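Local structure of putative tryptophan halogenase (Xanthomonas campestris pv. campestris, 6Y1W) at residues Q42-G54 and G180-S192. The protein is a flavin-dependent halogenase that probably uses FAD to halogenate its substrate, as its relatives do with tryptophan. Residues are numbered along the deposited sequence; the frame is centred on the assembly and turned at random.
With BU9 (Meso-2,3-Butanediol), chain M.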
ATOM      1  N   GLN A  42       3.126  -4.939 -31.510  1.00 17.43           N
ATOM      2  CA  GLN A  42       4.456  -4.358 -31.594  1.00 20.37           C
ATOM      3  C   GLN A  42       5.563  -5.359 -31.389  1.00 22.49           C
ATOM      4  O   GLN A  42       6.712  -5.044 -31.696  1.00 26.30           O
ATOM      5  CB  GLN A  42       4.637  -3.264 -30.516  1.00 21.77           C
ATOM      6  CG  GLN A  42       3.657  -2.171 -30.655  1.00 27.93           C
ATOM      7  CD  GLN A  42       3.904  -0.961 -29.777  1.00 34.17           C
ATOM      8  OE1 GLN A  42       3.463   0.121 -30.135  1.00 31.32           O
ATOM      9  NE2 GLN A  42       4.569  -1.132 -28.618  1.00 26.82           N
ATOM     10  N   LEU A  43       5.261  -6.547 -30.881  1.00 18.59           N
ATOM     11  CA  LEU A  43       6.292  -7.520 -30.567  1.00 18.09           C
ATOM     12  C   LEU A  43       6.097  -8.781 -31.380  1.00 19.17           C
ATOM     13  O   LEU A  43       4.969  -9.174 -31.682  1.00 21.19           O
ATOM     14  CB  LEU A  43       6.253  -7.904 -29.071  1.00 16.33           C
ATOM     15  CG  LEU A  43       6.421  -6.789 -28.051  1.00 17.70           C
ATOM     16  CD1 LEU A  43       6.204  -7.446 -26.694  1.00 18.71           C
ATOM     17  CD2 LEU A  43       7.806  -6.217 -28.126  1.00 20.95           C
ATOM     18  N   GLN A  44       7.196  -9.431 -31.706  1.00 18.71           N
ATOM     19  CA  GLN A  44       7.150 -10.806 -32.182  0.60 21.10           C
ATOM     20  C   GLN A  44       7.301 -11.701 -30.962  1.00 17.14           C
ATOM     21  O   GLN A  44       8.326 -11.641 -30.280  1.00 18.52           O
ATOM     22  CB  GLN A  44       8.259 -11.088 -33.194  0.60 22.57           C
ATOM     23  CG  GLN A  44       8.240 -12.544 -33.696  0.60 28.07           C
ATOM     24  CD  GLN A  44       9.362 -12.852 -34.668  0.60 34.72           C
ATOM     25  OE1 GLN A  44      10.150 -11.968 -35.035  0.60 34.74           O
ATOM     26  NE2 GLN A  44       9.438 -14.112 -35.101  0.60 37.43           N
ATOM     27  N   ILE A  45       6.276 -12.494 -30.681  1.00 15.58           N
ATOM     28  CA  ILE A  45       6.257 -13.327 -29.483  1.00 14.59           C
ATOM     29  C   ILE A  45       6.255 -14.778 -29.908  1.00 17.64           C
ATOM     30  O   ILE A  45       5.349 -15.210 -30.636  1.00 16.92           O
ATOM     31  CB  ILE A  45       5.040 -13.027 -28.604  1.00 18.87           C
ATOM     32  CG1 ILE A  45       4.987 -11.544 -28.288  1.00 16.66           C
ATOM     33  CG2 ILE A  45       5.096 -13.887 -27.303  1.00 16.97           C
ATOM     34  CD1 ILE A  45       3.618 -11.036 -27.812  1.00 19.03           C
ATOM     35  N   THR A  46       7.244 -15.533 -29.423  1.00 15.84           N
ATOM     36  CA  THR A  46       7.390 -16.950 -29.723  1.00 13.68           C
ATOM     37  C   THR A  46       7.407 -17.740 -28.430  1.00 17.63           C
ATOM     38  O   THR A  46       8.114 -17.365 -27.493  1.00 20.54           O
ATOM     39  CB  THR A  46       8.688 -17.181 -30.479  1.00 16.68           C
ATOM     40  OG1 THR A  46       8.675 -16.369 -31.680  1.00 21.58           O
ATOM     41  CG2 THR A  46       8.896 -18.670 -30.773  1.00 21.22           C
ATOM     42  N   LEU A  47       6.650 -18.845 -28.382  1.00 15.47           N
ATOM     43  CA  LEU A  47       6.665 -19.745 -27.226  1.00 14.18           C
ATOM     44  C   LEU A  47       7.140 -21.116 -27.685  1.00 20.56           C
ATOM     45  O   LEU A  47       6.624 -21.657 -28.674  1.00 20.42           O
ATOM     46  CB  LEU A  47       5.272 -19.851 -26.570  1.00 17.12           C
ATOM     47  CG  LEU A  47       5.234 -20.621 -25.232  1.00 16.41           C
ATOM     48  CD1 LEU A  47       4.062 -20.102 -24.410  1.00 15.66           C
ATOM     49  CD2 LEU A  47       5.115 -22.156 -25.431  1.00 16.59           C
ATOM     50  N   VAL A  48       8.145 -21.647 -26.986  1.00 16.43           N
ATOM     51  CA  VAL A  48       8.729 -22.962 -27.254  1.00 18.71           C
ATOM     52  C   VAL A  48       8.286 -23.911 -26.149  1.00 19.63           C
ATOM     53  O   VAL A  48       8.519 -23.646 -24.968  1.00 20.29           O
ATOM     54  CB  VAL A  48      10.260 -22.898 -27.304  1.00 22.01           C
ATOM     55  CG1 VAL A  48      10.860 -24.301 -27.568  1.00 24.28           C
ATOM     56  CG2 VAL A  48      10.708 -21.856 -28.350  1.00 23.46           C
ATOM     57  N   GLU A  49       7.693 -25.038 -26.529  1.00 17.53           N
ATOM     58  CA  GLU A  49       7.316 -26.030 -25.532  1.00 19.74           C
ATOM     59  C   GLU A  49       7.337 -27.398 -26.189  1.00 23.85           C
ATOM     60  O   GLU A  49       7.115 -27.539 -27.396  1.00 22.17           O
ATOM     61  CB  GLU A  49       5.925 -25.774 -24.923  1.00 17.62           C
ATOM     62  CG  GLU A  49       4.760 -25.891 -25.929  1.00 20.17           C
ATOM     63  CD  GLU A  49       3.370 -25.763 -25.284  1.00 19.79           C
ATOM     64  OE1 GLU A  49       3.223 -25.970 -24.049  1.00 25.14           O
ATOM     65  OE2 GLU A  49       2.398 -25.500 -26.024  1.00 22.61           O
ATOM     66  N   SER A  50       7.529 -28.412 -25.361  1.00 24.63           N
ATOM     67  CA  SER A  50       7.601 -29.795 -25.809  1.00 20.05           C
ATOM     68  C   SER A  50       6.275 -30.482 -25.521  1.00 29.29           C
ATOM     69  O   SER A  50       5.738 -30.348 -24.414  1.00 27.98           O
ATOM     70  CB  SER A  50       8.723 -30.524 -25.077  1.00 25.11           C
ATOM     71  OG  SER A  50       8.620 -31.907 -25.321  1.00 35.29           O
ATOM     72  N   ASP A  51       5.751 -31.223 -26.509  1.00 30.72           N
ATOM     73  CA  ASP A  51       4.554 -32.035 -26.265  1.00 33.95           C
ATOM     74  C   ASP A  51       4.800 -33.173 -25.277  1.00 37.69           C
ATOM     75  O   ASP A  51       3.840 -33.773 -24.778  1.00 38.26           O
ATOM     76  CB  ASP A  51       4.023 -32.607 -27.582  1.00 31.76           C
ATOM     77  CG  ASP A  51       3.338 -31.561 -28.424  1.00 41.40           C
ATOM     78  OD1 ASP A  51       2.891 -30.556 -27.835  1.00 37.95           O
ATOM     79  OD2 ASP A  51       3.268 -31.719 -29.660  1.00 51.67           O
ATOM     80  N   GLU A  52       6.049 -33.525 -25.017  1.00 30.47           N
ATOM     81  CA  GLU A  52       6.345 -34.573 -24.044  1.00 36.19           C
ATOM     82  C   GLU A  52       6.366 -34.069 -22.604  1.00 37.77           C
ATOM     83  O   GLU A  52       6.606 -34.870 -21.690  1.00 38.36           O
ATOM     84  CB  GLU A  52       7.671 -35.251 -24.403  1.00 41.86           C
ATOM     85  CG  GLU A  52       7.787 -35.551 -25.906  1.00 56.68           C
ATOM     86  CD  GLU A  52       9.223 -35.698 -26.392  1.00 79.24           C
ATOM     87  OE1 GLU A  52      10.152 -35.668 -25.555  1.00 75.53           O
ATOM     88  OE2 GLU A  52       9.423 -35.832 -27.619  1.00 89.20           O
ATOM     89  N   ILE A  53       6.133 -32.776 -22.368  1.00 35.81           N
ATOM     90  CA  ILE A  53       6.195 -32.191 -21.029  1.00 35.78           C
ATOM     91  C   ILE A  53       4.803 -31.726 -20.630  1.00 35.97           C
ATOM     92  O   ILE A  53       4.092 -31.117 -21.437  1.00 31.92           O
ATOM     93  CB  ILE A  53       7.217 -31.041 -20.970  1.00 32.41           C
ATOM     94  CG1 ILE A  53       8.604 -31.607 -21.258  1.00 42.86           C
ATOM     95  CG2 ILE A  53       7.170 -30.332 -19.608  1.00 28.39           C
ATOM     96  CD1 ILE A  53       9.722 -30.749 -20.771  1.00 45.80           C
ATOM     97  N   GLY A  54       4.395 -32.051 -19.402  1.00 27.79           N
ATOM     98  CA  GLY A  54       3.074 -31.654 -18.957  1.00 29.47           C
ATOM     99  C   GLY A  54       2.272 -32.820 -18.408  1.00 38.29           C
ATOM    100  O   GLY A  54       2.547 -33.977 -18.736  1.00 31.50           O
ATOM    101  N   GLY A 180      -4.504 -16.304 -31.114  1.00 21.23           N
ATOM    102  CA  GLY A 180      -5.365 -15.304 -31.722  1.00 24.99           C
ATOM    103  C   GLY A 180      -4.777 -13.909 -31.761  1.00 25.49           C
ATOM    104  O   GLY A 180      -5.128 -13.105 -32.628  1.00 27.14           O
ATOM    105  N   PHE A 181      -3.869 -13.596 -30.847  1.00 16.27           N
ATOM    106  CA  PHE A 181      -3.151 -12.330 -30.895  1.00 14.36           C
ATOM    107  C   PHE A 181      -1.779 -12.462 -31.549  1.00 17.90           C
ATOM    108  O   PHE A 181      -0.967 -11.533 -31.450  1.00 19.48           O
ATOM    109  CB  PHE A 181      -3.008 -11.767 -29.485  1.00 17.15           C
ATOM    110  CG  PHE A 181      -4.298 -11.248 -28.916  1.00 14.06           C
ATOM    111  CD1 PHE A 181      -4.827 -10.099 -29.405  1.00 16.26           C
ATOM    112  CD2 PHE A 181      -4.991 -11.932 -27.903  1.00 15.10           C
ATOM    113  CE1 PHE A 181      -6.007  -9.587 -28.901  1.00 17.61           C
ATOM    114  CE2 PHE A 181      -6.187 -11.417 -27.398  1.00 20.63           C
ATOM    115  CZ  PHE A 181      -6.693 -10.259 -27.896  1.00 21.57           C
ATOM    116  N   GLY A 182      -1.519 -13.569 -32.237  1.00 16.50           N
ATOM    117  CA  GLY A 182      -0.337 -13.713 -33.067  1.00 19.72           C
ATOM    118  C   GLY A 182       0.869 -14.413 -32.467  1.00 20.04           C
ATOM    119  O   GLY A 182       1.936 -14.400 -33.095  1.00 17.16           O
ATOM    120  N   VAL A 183       0.744 -15.041 -31.293  1.00 15.94           N
ATOM    121  CA  VAL A 183       1.885 -15.752 -30.713  1.00 15.92           C
ATOM    122  C   VAL A 183       2.224 -16.934 -31.605  1.00 16.03           C
ATOM    123  O   VAL A 183       1.333 -17.678 -32.050  1.00 21.21           O
ATOM    124  CB  VAL A 183       1.563 -16.230 -29.285  1.00 14.22           C
ATOM    125  CG1 VAL A 183       2.696 -17.119 -28.734  1.00 18.94           C
ATOM    126  CG2 VAL A 183       1.377 -15.024 -28.371  1.00 15.37           C
ATOM    127  N   GLN A 184       3.513 -17.100 -31.892  1.00 16.23           N
ATOM    128  CA  GLN A 184       4.005 -18.201 -32.701  1.00 19.67           C
ATOM    129  C   GLN A 184       4.431 -19.326 -31.767  1.00 20.93           C
ATOM    130  O   GLN A 184       5.337 -19.130 -30.955  1.00 22.95           O
ATOM    131  CB  GLN A 184       5.198 -17.748 -33.544  1.00 22.28           C
ATOM    132  CG  GLN A 184       5.846 -18.902 -34.314  1.00 39.88           C
ATOM    133  CD  GLN A 184       7.064 -18.478 -35.132  1.00 66.25           C
ATOM    134  OE1 GLN A 184       7.558 -19.249 -35.956  1.00 45.62           O
ATOM    135  NE2 GLN A 184       7.558 -17.255 -34.899  1.00 61.07           N
ATOM    136  N   ARG A 185       3.800 -20.495 -31.887  1.00 20.30           N
ATOM    137  CA  ARG A 185       4.155 -21.644 -31.063  1.00 18.57           C
ATOM    138  C   ARG A 185       5.128 -22.525 -31.837  1.00 22.53           C
ATOM    139  O   ARG A 185       4.905 -22.805 -33.019  1.00 22.69           O
ATOM    140  CB  ARG A 185       2.917 -22.443 -30.665  1.00 20.01           C
ATOM    141  CG  ARG A 185       3.241 -23.637 -29.786  1.00 22.68           C
ATOM    142  CD  ARG A 185       1.979 -24.428 -29.505  1.00 21.82           C
ATOM    143  NE  ARG A 185       2.227 -25.605 -28.680  1.00 23.45           N
ATOM    144  CZ  ARG A 185       2.370 -26.848 -29.132  1.00 26.30           C
ATOM    145  NH1 ARG A 185       2.317 -27.109 -30.441  1.00 27.66           N
ATOM    146  NH2 ARG A 185       2.581 -27.833 -28.269  1.00 24.79           N
ATOM    147  N   ILE A 186       6.235 -22.903 -31.194  1.00 19.20           N
ATOM    148  CA  ILE A 186       7.200 -23.843 -31.764  1.00 22.35           C
ATOM    149  C   ILE A 186       7.275 -25.047 -30.826  1.00 30.71           C
ATOM    150  O   ILE A 186       7.577 -24.893 -29.635  1.00 23.80           O
ATOM    151  CB  ILE A 186       8.587 -23.205 -31.955  1.00 21.78           C
ATOM    152  CG1 ILE A 186       8.499 -21.958 -32.850  1.00 20.98           C
ATOM    153  CG2 ILE A 186       9.589 -24.223 -32.527  1.00 25.90           C
ATOM    154  CD1 ILE A 186       9.834 -21.296 -33.111  1.00 28.56           C
ATOM    155  N   GLU A 187       6.929 -26.235 -31.336  1.00 25.96           N
ATOM    156  CA  GLU A 187       6.952 -27.451 -30.531  1.00 24.51           C
ATOM    157  C   GLU A 187       8.359 -28.029 -30.569  1.00 28.17           C
ATOM    158  O   GLU A 187       8.987 -28.079 -31.635  1.00 27.88           O
ATOM    159  CB  GLU A 187       5.951 -28.491 -31.040  1.00 25.50           C
ATOM    160  CG  GLU A 187       5.679 -29.648 -30.053  1.00 25.94           C
ATOM    161  CD  GLU A 187       6.802 -30.687 -29.982  1.00 38.96           C
ATOM    162  OE1 GLU A 187       7.480 -30.908 -31.012  1.00 35.96           O
ATOM    163  OE2 GLU A 187       7.004 -31.290 -28.895  1.00 35.61           O
ATOM    164  N   GLY A 188       8.885 -28.392 -29.415  1.00 21.64           N
ATOM    165  CA  GLY A 188      10.196 -29.003 -29.414  1.00 31.95           C
ATOM    166  C   GLY A 188      10.891 -28.885 -28.080  1.00 35.12           C
ATOM    167  O   GLY A 188      10.367 -28.331 -27.112  1.00 28.69           O
ATOM    168  N   ARG A 189      12.116 -29.390 -28.067  1.00 30.19           N
ATOM    169  CA  ARG A 189      12.921 -29.379 -26.861  1.00 35.30           C
ATOM    170  C   ARG A 189      14.159 -28.530 -27.067  1.00 28.41           C
ATOM    171  O   ARG A 189      14.877 -28.672 -28.063  1.00 31.18           O
ATOM    172  CB  ARG A 189      13.323 -30.803 -26.453  1.00 34.00           C
ATOM    173  CG  ARG A 189      12.125 -31.661 -26.119  1.00 54.36           C
ATOM    174  CD  ARG A 189      12.466 -33.138 -26.038  1.00 71.67           C
ATOM    175  NE  ARG A 189      12.768 -33.581 -24.674  1.00 84.31           N
ATOM    176  CZ  ARG A 189      11.954 -33.459 -23.626  1.00 78.07           C
ATOM    177  NH1 ARG A 189      10.753 -32.909 -23.752  1.00 56.06           N
ATOM    178  NH2 ARG A 189      12.340 -33.903 -22.436  1.00 76.76           N
ATOM    179  N   ILE A 190      14.456 -27.731 -26.058  1.00 29.15           N
ATOM    180  CA  ILE A 190      15.612 -26.849 -26.096  1.00 26.81           C
ATOM    181  C   ILE A 190      16.855 -27.702 -25.840  1.00 26.23           C
ATOM    182  O   ILE A 190      16.965 -28.363 -24.804  1.00 36.72           O
ATOM    183  CB  ILE A 190      15.478 -25.726 -25.057  1.00 29.96           C
ATOM    184  CG1 ILE A 190      14.264 -24.850 -25.359  1.00 31.63           C
ATOM    185  CG2 ILE A 190      16.707 -24.847 -25.047  1.00 28.73           C
ATOM    186  CD1 ILE A 190      13.959 -23.888 -24.235  1.00 28.47           C
ATOM    187  N   GLY A 191      17.778 -27.705 -26.796  1.00 32.48           N
ATOM    188  CA  GLY A 191      19.034 -28.425 -26.644  1.00 31.45           C
ATOM    189  C   GLY A 191      20.163 -27.595 -26.059  1.00 40.86           C
ATOM    190  O   GLY A 191      21.018 -28.128 -25.343  1.00 42.65           O
ATOM    191  N   SER A 192      20.193 -26.296 -26.354  1.00 35.17           N
ATOM    192  CA  SER A 192      21.207 -25.427 -25.771  1.00 30.78           C
ATOM    193  C   SER A 192      20.722 -23.980 -25.779  1.00 31.82           C
ATOM    194  O   SER A 192      19.795 -23.613 -26.510  1.00 33.30           O
ATOM    195  CB  SER A 192      22.543 -25.567 -26.503  1.00 35.96           C
ATOM    196  OG  SER A 192      22.456 -25.120 -27.837  1.00 38.95           O
TER
HETATM  197  C03 BU9 M 611      11.725 -27.956 -21.386  0.81 31.37           C
HETATM  198  C04 BU9 M 611      11.694 -28.077 -22.916  0.81 30.05           C
HETATM  199  O06 BU9 M 611      12.941 -27.670 -23.418  0.81 36.41           O
HETATM  200  C05 BU9 M 611      10.565 -27.228 -23.523  0.81 37.91           C
HETATM  201  C01 BU9 M 611       9.221 -27.579 -22.873  0.81 25.17           C
HETATM  202  O6  BU9 M 611      10.817 -25.849 -23.356  0.81 38.91           O
HETATM  203  O   HOH W   1       3.967 -12.498 -32.365  1.00 24.65           O
HETATM  204  O   HOH W   2       9.318 -32.113 -27.953  1.00 37.45           O
HETATM  205  O   HOH W   3       2.089 -29.829 -31.114  1.00 41.57           O
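Strands 44-49 and 184-187 run parallel, their axes 4.7 Å apart at closest approach, and five backbone hydrogen bonds alternate between them, from Gln184 N to Ile45 O through Gly188 N to Glu49 O. On one face, Thr46 CG2 touches Ile186 CD1 at 3.6 Å, and the nearly coplanar amides of Gln44 and Gln184 lie side by side. Ile45 and Val183 pack by their CG2 methyls close to helix 25-39. On the face of Leu47 and Glu49, Arg185, extended from CG to NE, forms a salt-bridge network with two carboxylates. NE gives a nearly straight bond (171°) to the anti lone pair of Glu49 OE2, 2.7 Å away, while NH2 makes a more bent one (138°) to Asp51 OD1. A water joining Arg185 NH1 to Asp51 OD2 completes this guanidinium edge; Trp29 NE1 gives Glu49 OE2 a further hydrogen bond. Glu187, bent at chi2 (-76°), turns its OE2 to accept from Asp51 N at 2.7 Å. Past strand 184-187, Arg189 NH1 donates to Ser50 OG, which also accepts from Glu52 N in an ST turn, whereas Glu52 OE1 lies over a guanidinium face, a contact of charges alone. Ile190 N binds O06 of the butanediol at 3.0 Å. Strand 44-49, ending in an acidic residue beside the glycine-rich turn after strand 18-22, is characteristic of the Rossmann-type nucleotide-binding fold, and the diol probably occupies part of the FAD site.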